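Local coordinates for protein PA1221 (Pseudomonas aeruginosa, PDB 4DG8) that belongs to the ANL superfamily of AMP-binding enzymes, joins such a domain to a phosphopantetheine attachment domain, and is seen here with adenosine monophosphate, at residues D269-T283 and R295-G308. Sequence-based numbering, arbitrary orientation.
With AMP (adenosine monophosphate), chain B.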
loop_
_atom_site.group_PDB
_atom_site.type_symbol
_atom_site.label_atom_id
_atom_site.label_comp_id
_atom_site.label_asym_id
_atom_site.label_seq_id
_atom_site.Cartn_x
_atom_site.Cartn_y
_atom_site.Cartn_z
ATOM N N ASP A 269 9.445 -5.209 -20.140
ATOM C CA ASP A 269 10.603 -5.954 -20.677
ATOM C C ASP A 269 10.165 -7.206 -21.426
ATOM O O ASP A 269 10.651 -7.505 -22.521
ATOM C CB ASP A 269 11.502 -6.481 -19.535
ATOM C CG ASP A 269 12.423 -5.420 -18.927
ATOM O OD1 ASP A 269 12.663 -4.374 -19.561
ATOM O OD2 ASP A 269 12.930 -5.664 -17.804
ATOM N N LEU A 270 9.298 -7.977 -20.775
ATOM C CA LEU A 270 8.852 -9.263 -21.290
ATOM C C LEU A 270 7.875 -9.175 -22.462
ATOM O O LEU A 270 8.048 -9.833 -23.469
ATOM C CB LEU A 270 8.141 -10.029 -20.171
ATOM C CG LEU A 270 8.983 -10.618 -19.041
ATOM C CD1 LEU A 270 8.080 -11.296 -18.006
ATOM C CD2 LEU A 270 9.973 -11.599 -19.598
ATOM N N ASP A 271 6.777 -8.461 -22.254
ATOM C CA ASP A 271 5.696 -8.411 -23.226
ATOM C C ASP A 271 4.926 -7.088 -23.121
ATOM O O ASP A 271 3.850 -7.041 -22.523
ATOM C CB ASP A 271 4.773 -9.608 -23.021
ATOM C CG ASP A 271 3.532 -9.548 -23.891
ATOM O OD1 ASP A 271 3.549 -8.876 -24.941
ATOM O OD2 ASP A 271 2.531 -10.179 -23.511
ATOM N N PRO A 272 5.486 -6.008 -23.670
ATOM C CA PRO A 272 4.862 -4.695 -23.503
ATOM C C PRO A 272 3.437 -4.665 -24.055
ATOM O O PRO A 272 2.665 -3.828 -23.610
ATOM C CB PRO A 272 5.776 -3.766 -24.316
ATOM C CG PRO A 272 6.429 -4.653 -25.302
ATOM C CD PRO A 272 6.643 -5.957 -24.574
ATOM N N ASP A 273 3.093 -5.541 -25.000
ATOM C CA ASP A 273 1.713 -5.606 -25.468
ATOM C C ASP A 273 0.738 -6.133 -24.412
ATOM O O ASP A 273 -0.473 -6.044 -24.619
ATOM C CB ASP A 273 1.567 -6.431 -26.761
ATOM C CG ASP A 273 2.064 -5.691 -28.002
ATOM O OD1 ASP A 273 2.330 -4.469 -27.925
ATOM O OD2 ASP A 273 2.165 -6.336 -29.067
ATOM N N CYS A 274 1.221 -6.672 -23.284
ATOM C CA CYS A 274 0.264 -7.181 -22.288
ATOM C C CYS A 274 -0.562 -6.061 -21.634
ATOM O O CYS A 274 -1.568 -6.310 -20.969
ATOM C CB CYS A 274 0.928 -8.062 -21.228
ATOM S SG CYS A 274 1.849 -7.194 -19.955
ATOM N N LEU A 275 -0.136 -4.827 -21.831
ATOM C CA LEU A 275 -0.866 -3.697 -21.272
ATOM C C LEU A 275 -2.064 -3.310 -22.145
ATOM O O LEU A 275 -2.949 -2.574 -21.691
ATOM C CB LEU A 275 0.056 -2.496 -21.102
ATOM C CG LEU A 275 1.315 -2.790 -20.279
ATOM C CD1 LEU A 275 2.214 -1.559 -20.259
ATOM C CD2 LEU A 275 0.966 -3.297 -18.860
ATOM N N GLY A 276 -2.087 -3.810 -23.386
ATOM C CA GLY A 276 -3.121 -3.433 -24.340
ATOM C C GLY A 276 -4.521 -3.590 -23.765
ATOM O O GLY A 276 -4.844 -4.623 -23.174
ATOM N N GLY A 277 -5.363 -2.571 -23.926
ATOM C CA GLY A 277 -6.702 -2.629 -23.359
ATOM C C GLY A 277 -6.847 -1.888 -22.029
ATOM O O GLY A 277 -7.970 -1.620 -21.590
ATOM N N LEU A 278 -5.730 -1.553 -21.380
ATOM C CA LEU A 278 -5.775 -0.649 -20.216
ATOM C C LEU A 278 -6.041 0.791 -20.646
ATOM O O LEU A 278 -5.413 1.297 -21.581
ATOM C CB LEU A 278 -4.479 -0.712 -19.398
ATOM C CG LEU A 278 -4.228 -2.002 -18.619
ATOM C CD1 LEU A 278 -2.898 -1.903 -17.845
ATOM C CD2 LEU A 278 -5.391 -2.293 -17.675
ATOM N N ARG A 279 -7.026 1.423 -20.014
ATOM C CA ARG A 279 -7.322 2.833 -20.262
ATOM C C ARG A 279 -6.454 3.758 -19.397
ATOM O O ARG A 279 -5.943 4.777 -19.861
ATOM C CB ARG A 279 -8.825 3.121 -20.094
ATOM C CG ARG A 279 -9.694 2.638 -21.279
ATOM C CD ARG A 279 -11.154 3.134 -21.191
ATOM N NE ARG A 279 -11.698 3.210 -22.542
ATOM C CZ ARG A 279 -12.118 4.318 -23.131
ATOM N NH1 ARG A 279 -12.129 5.469 -22.481
ATOM N NH2 ARG A 279 -12.562 4.260 -24.372
ATOM N N GLN A 280 -6.298 3.392 -18.133
ATOM C CA GLN A 280 -5.417 4.134 -17.232
ATOM C C GLN A 280 -4.588 3.159 -16.395
ATOM O O GLN A 280 -5.107 2.193 -15.805
ATOM C CB GLN A 280 -6.214 5.131 -16.360
ATOM C CG GLN A 280 -7.321 4.482 -15.540
ATOM C CD GLN A 280 -8.420 5.433 -15.039
ATOM O OE1 GLN A 280 -8.436 6.637 -15.334
ATOM N NE2 GLN A 280 -9.353 4.874 -14.258
ATOM N N LEU A 281 -3.284 3.415 -16.388
ATOM C CA LEU A 281 -2.305 2.628 -15.662
ATOM C C LEU A 281 -1.547 3.564 -14.720
ATOM O O LEU A 281 -0.957 4.558 -15.153
ATOM C CB LEU A 281 -1.340 1.964 -16.656
ATOM C CG LEU A 281 -0.190 1.118 -16.094
ATOM C CD1 LEU A 281 -0.674 0.137 -15.013
ATOM C CD2 LEU A 281 0.516 0.370 -17.209
ATOM N N LEU A 282 -1.612 3.272 -13.433
ATOM C CA LEU A 282 -0.869 4.017 -12.424
ATOM C C LEU A 282 0.261 3.140 -11.932
ATOM O O LEU A 282 0.093 1.932 -11.739
ATOM C CB LEU A 282 -1.776 4.441 -11.262
ATOM C CG LEU A 282 -3.037 5.191 -11.707
ATOM C CD1 LEU A 282 -4.185 4.206 -11.904
ATOM C CD2 LEU A 282 -3.419 6.230 -10.695
ATOM N N THR A 283 1.428 3.744 -11.788
ATOM C CA THR A 283 2.618 3.040 -11.343
ATOM C C THR A 283 3.391 3.956 -10.394
ATOM O O THR A 283 3.039 5.126 -10.234
ATOM C CB THR A 283 3.505 2.614 -12.525
ATOM O OG1 THR A 283 4.606 1.850 -12.023
ATOM C CG2 THR A 283 4.029 3.842 -13.277
ATOM N N ARG A 295 9.453 2.839 -23.278
ATOM C CA ARG A 295 9.078 1.669 -24.075
ATOM C C ARG A 295 7.539 1.444 -24.055
ATOM O O ARG A 295 6.895 1.187 -25.101
ATOM C CB ARG A 295 9.845 0.432 -23.602
ATOM C CG ARG A 295 9.758 -0.721 -24.574
ATOM C CD ARG A 295 10.566 -1.951 -24.138
ATOM N NE ARG A 295 10.356 -3.027 -25.105
ATOM C CZ ARG A 295 10.502 -4.316 -24.834
ATOM N NH1 ARG A 295 10.898 -4.700 -23.631
ATOM N NH2 ARG A 295 10.265 -5.219 -25.769
ATOM N N ALA A 296 6.954 1.588 -22.865
ATOM C CA ALA A 296 5.514 1.422 -22.712
ATOM C C ALA A 296 4.731 2.447 -23.539
ATOM O O ALA A 296 3.902 2.070 -24.372
ATOM C CB ALA A 296 5.083 1.459 -21.226
ATOM N N LEU A 297 5.004 3.735 -23.331
ATOM C CA LEU A 297 4.208 4.777 -23.982
ATOM C C LEU A 297 4.395 4.832 -25.495
ATOM O O LEU A 297 3.447 5.137 -26.240
ATOM C CB LEU A 297 4.433 6.144 -23.335
ATOM C CG LEU A 297 3.865 6.181 -21.915
ATOM C CD1 LEU A 297 3.989 7.571 -21.328
ATOM C CD2 LEU A 297 2.415 5.718 -21.919
ATOM N N LEU A 298 5.608 4.521 -25.950
ATOM C CA LEU A 298 5.866 4.441 -27.386
ATOM C C LEU A 298 5.100 3.276 -28.003
ATOM O O LEU A 298 4.732 3.338 -29.171
ATOM C CB LEU A 298 7.366 4.336 -27.686
ATOM C CG LEU A 298 8.143 5.617 -27.350
ATOM C CD1 LEU A 298 9.652 5.448 -27.526
ATOM C CD2 LEU A 298 7.617 6.781 -28.200
ATOM N N ARG A 299 4.854 2.215 -27.232
ATOM C CA ARG A 299 3.987 1.136 -27.742
ATOM C C ARG A 299 2.462 1.436 -27.632
ATOM O O ARG A 299 1.669 1.006 -28.467
ATOM C CB ARG A 299 4.338 -0.191 -27.057
ATOM C CG ARG A 299 3.685 -1.414 -27.662
ATOM C CD ARG A 299 4.054 -1.577 -29.132
ATOM N NE ARG A 299 3.311 -2.676 -29.741
ATOM C CZ ARG A 299 3.160 -2.854 -31.050
ATOM N NH1 ARG A 299 3.699 -1.994 -31.913
ATOM N NH2 ARG A 299 2.468 -3.902 -31.492
ATOM N N HIS A 300 2.064 2.161 -26.590
ATOM C CA HIS A 300 0.654 2.469 -26.318
ATOM C C HIS A 300 0.476 3.969 -26.165
ATOM O O HIS A 300 0.415 4.471 -25.047
ATOM C CB HIS A 300 0.197 1.793 -25.010
ATOM C CG HIS A 300 0.485 0.323 -24.961
ATOM N ND1 HIS A 300 -0.383 -0.625 -25.459
ATOM C CD2 HIS A 300 1.557 -0.360 -24.492
ATOM C CE1 HIS A 300 0.137 -1.827 -25.296
ATOM N NE2 HIS A 300 1.313 -1.696 -24.710
ATOM N N PRO A 301 0.412 4.700 -27.287
ATOM C CA PRO A 301 0.367 6.171 -27.204
ATOM C C PRO A 301 -0.948 6.753 -26.654
ATOM O O PRO A 301 -0.959 7.902 -26.220
ATOM C CB PRO A 301 0.614 6.617 -28.657
ATOM C CG PRO A 301 0.166 5.461 -29.487
ATOM C CD PRO A 301 0.460 4.216 -28.678
ATOM N N ARG A 302 -2.028 5.976 -26.655
ATOM C CA ARG A 302 -3.302 6.451 -26.118
ATOM C C ARG A 302 -3.473 6.080 -24.637
ATOM O O ARG A 302 -4.462 6.452 -23.999
ATOM C CB ARG A 302 -4.474 5.878 -26.924
ATOM C CG ARG A 302 -4.593 6.362 -28.379
ATOM C CD ARG A 302 -5.672 5.551 -29.111
ATOM N NE ARG A 302 -5.261 4.154 -29.258
ATOM C CZ ARG A 302 -4.418 3.730 -30.200
ATOM N NH1 ARG A 302 -3.909 4.595 -31.074
ATOM N NH2 ARG A 302 -4.080 2.445 -30.273
ATOM N N LEU A 303 -2.517 5.336 -24.096
ATOM C CA LEU A 303 -2.584 4.939 -22.693
ATOM C C LEU A 303 -2.361 6.155 -21.789
ATOM O O LEU A 303 -1.470 6.964 -22.031
ATOM C CB LEU A 303 -1.562 3.830 -22.394
ATOM C CG LEU A 303 -1.403 3.466 -20.919
ATOM C CD1 LEU A 303 -2.727 2.951 -20.339
ATOM C CD2 LEU A 303 -0.280 2.444 -20.725
ATOM N N HIS A 304 -3.194 6.307 -20.765
ATOM C CA HIS A 304 -2.932 7.322 -19.758
ATOM C C HIS A 304 -2.162 6.666 -18.615
ATOM O O HIS A 304 -2.683 5.804 -17.904
ATOM C CB HIS A 304 -4.235 7.990 -19.287
ATOM C CG HIS A 304 -4.834 8.911 -20.310
ATOM N ND1 HIS A 304 -5.752 8.489 -21.250
ATOM C CD2 HIS A 304 -4.626 10.230 -20.553
ATOM C CE1 HIS A 304 -6.096 9.509 -22.017
ATOM N NE2 HIS A 304 -5.425 10.576 -21.616
ATOM N N LEU A 305 -0.906 7.070 -18.486
ATOM C CA LEU A 305 -0.010 6.586 -17.460
ATOM C C LEU A 305 0.180 7.642 -16.360
ATOM O O LEU A 305 0.424 8.812 -16.642
ATOM C CB LEU A 305 1.326 6.241 -18.097
ATOM C CG LEU A 305 2.358 5.525 -17.221
ATOM C CD1 LEU A 305 1.792 4.250 -16.677
ATOM C CD2 LEU A 305 3.618 5.247 -18.049
ATOM N N VAL A 306 0.059 7.220 -15.105
ATOM C CA VAL A 306 0.200 8.130 -13.971
ATOM C C VAL A 306 1.325 7.687 -13.031
ATOM O O VAL A 306 1.354 6.530 -12.593
ATOM C CB VAL A 306 -1.101 8.185 -13.168
ATOM C CG1 VAL A 306 -0.998 9.206 -12.028
ATOM C CG2 VAL A 306 -2.270 8.497 -14.096
ATOM N N ASN A 307 2.225 8.608 -12.695
ATOM C CA ASN A 307 3.235 8.324 -11.685
ATOM C C ASN A 307 2.614 8.758 -10.355
ATOM O O ASN A 307 2.387 9.940 -10.140
ATOM C CB ASN A 307 4.522 9.123 -11.977
ATOM C CG ASN A 307 5.665 8.809 -11.005
ATOM O OD1 ASN A 307 5.555 7.926 -10.154
ATOM N ND2 ASN A 307 6.792 9.527 -11.154
ATOM N N GLY A 308 2.238 7.791 -9.515
ATOM C CA GLY A 308 1.772 8.110 -8.175
ATOM C C GLY A 308 2.868 8.022 -7.126
ATOM O O GLY A 308 3.584 7.016 -7.052
HETATM P P AMP B . 4.702 3.112 1.130
HETATM O O1P AMP B . 4.941 1.658 1.473
HETATM O O2P AMP B . 3.636 3.450 0.096
HETATM O O3P AMP B . 4.416 3.824 2.439
HETATM O "O5'" AMP B . 6.076 3.791 0.707
HETATM C "C5'" AMP B . 6.174 5.196 0.579
HETATM C "C4'" AMP B . 7.540 5.617 0.114
HETATM O "O4'" AMP B . 7.860 4.969 -1.146
HETATM C "C3'" AMP B . 7.708 7.098 -0.175
HETATM O "O3'" AMP B . 7.922 7.868 1.002
HETATM C "C2'" AMP B . 8.881 7.115 -1.146
HETATM O "O2'" AMP B . 10.109 6.959 -0.445
HETATM C "C1'" AMP B . 8.621 5.844 -1.959
HETATM N N9 AMP B . 7.853 6.122 -3.196
HETATM C C8 AMP B . 6.527 5.888 -3.347
HETATM N N7 AMP B . 6.096 6.240 -4.583
HETATM C C5 AMP B . 7.148 6.725 -5.260
HETATM C C6 AMP B . 7.382 7.276 -6.623
HETATM N N6 AMP B . 6.379 7.383 -7.513
HETATM N N1 AMP B . 8.639 7.667 -6.947
HETATM C C2 AMP B . 9.644 7.556 -6.053
HETATM N N3 AMP B . 9.502 7.065 -4.805
HETATM C C4 AMP B . 8.305 6.636 -4.346
HETATM O O HOH W 1 -6.550 6.288 -22.116
#
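His300, just past the end of helix 290-299, turns its ring edge to the 3-10 turn 272-275: NE2 donates to Pro272 O at 2.8 Å, reaching it from above the carbonyl plane. Leu275 CB packs over a face of the ring as a CH-pi contact, so one imidazole donates from its edge and offers its pi face to a C-H. Beside it, Arg299 bends at chi2 (59°) to bring its guanidinium nearly coplanar with the Asp273 carboxylate. NE meets the syn lone pair of OD1 at 2.7 Å in an almost straight bond (172°), whereas NH2 to OD2 is weak; a charged pair suits this partly solvent-exposed place. Arg295, extended from CG to NE, lays one guanidinium face against the Pro272 ring, and its NH1 reaches Asp269 O, in the last turn of helix 261-270, from above the carbonyl plane.

Further along, strands 280-284 and 304-309 pair in parallel within a beta-alpha-beta unit. Leu281 and Leu305 lie side by side on the face toward helix 261-270, CG to CD1 3.8 Å, and Leu303 CD1 packs against Leu281 CB at 4.1 Å. On the other face Leu282 CG rests 3.9 Å from Val306 CB. A water links Arg279 O, Arg302 O and His304 ND1 where the two strands begin.

At the far end, Gly308 N donates to Thr283 O, while Asn307 OD1 (2.8 Å) and Gly308 O accept from N6 of adenosine monophosphate. Backbone pairing thus probably helps fix two acceptors that match an exocyclic amine, while the Arg299-Asp273 salt bridge lies away from the nucleotide.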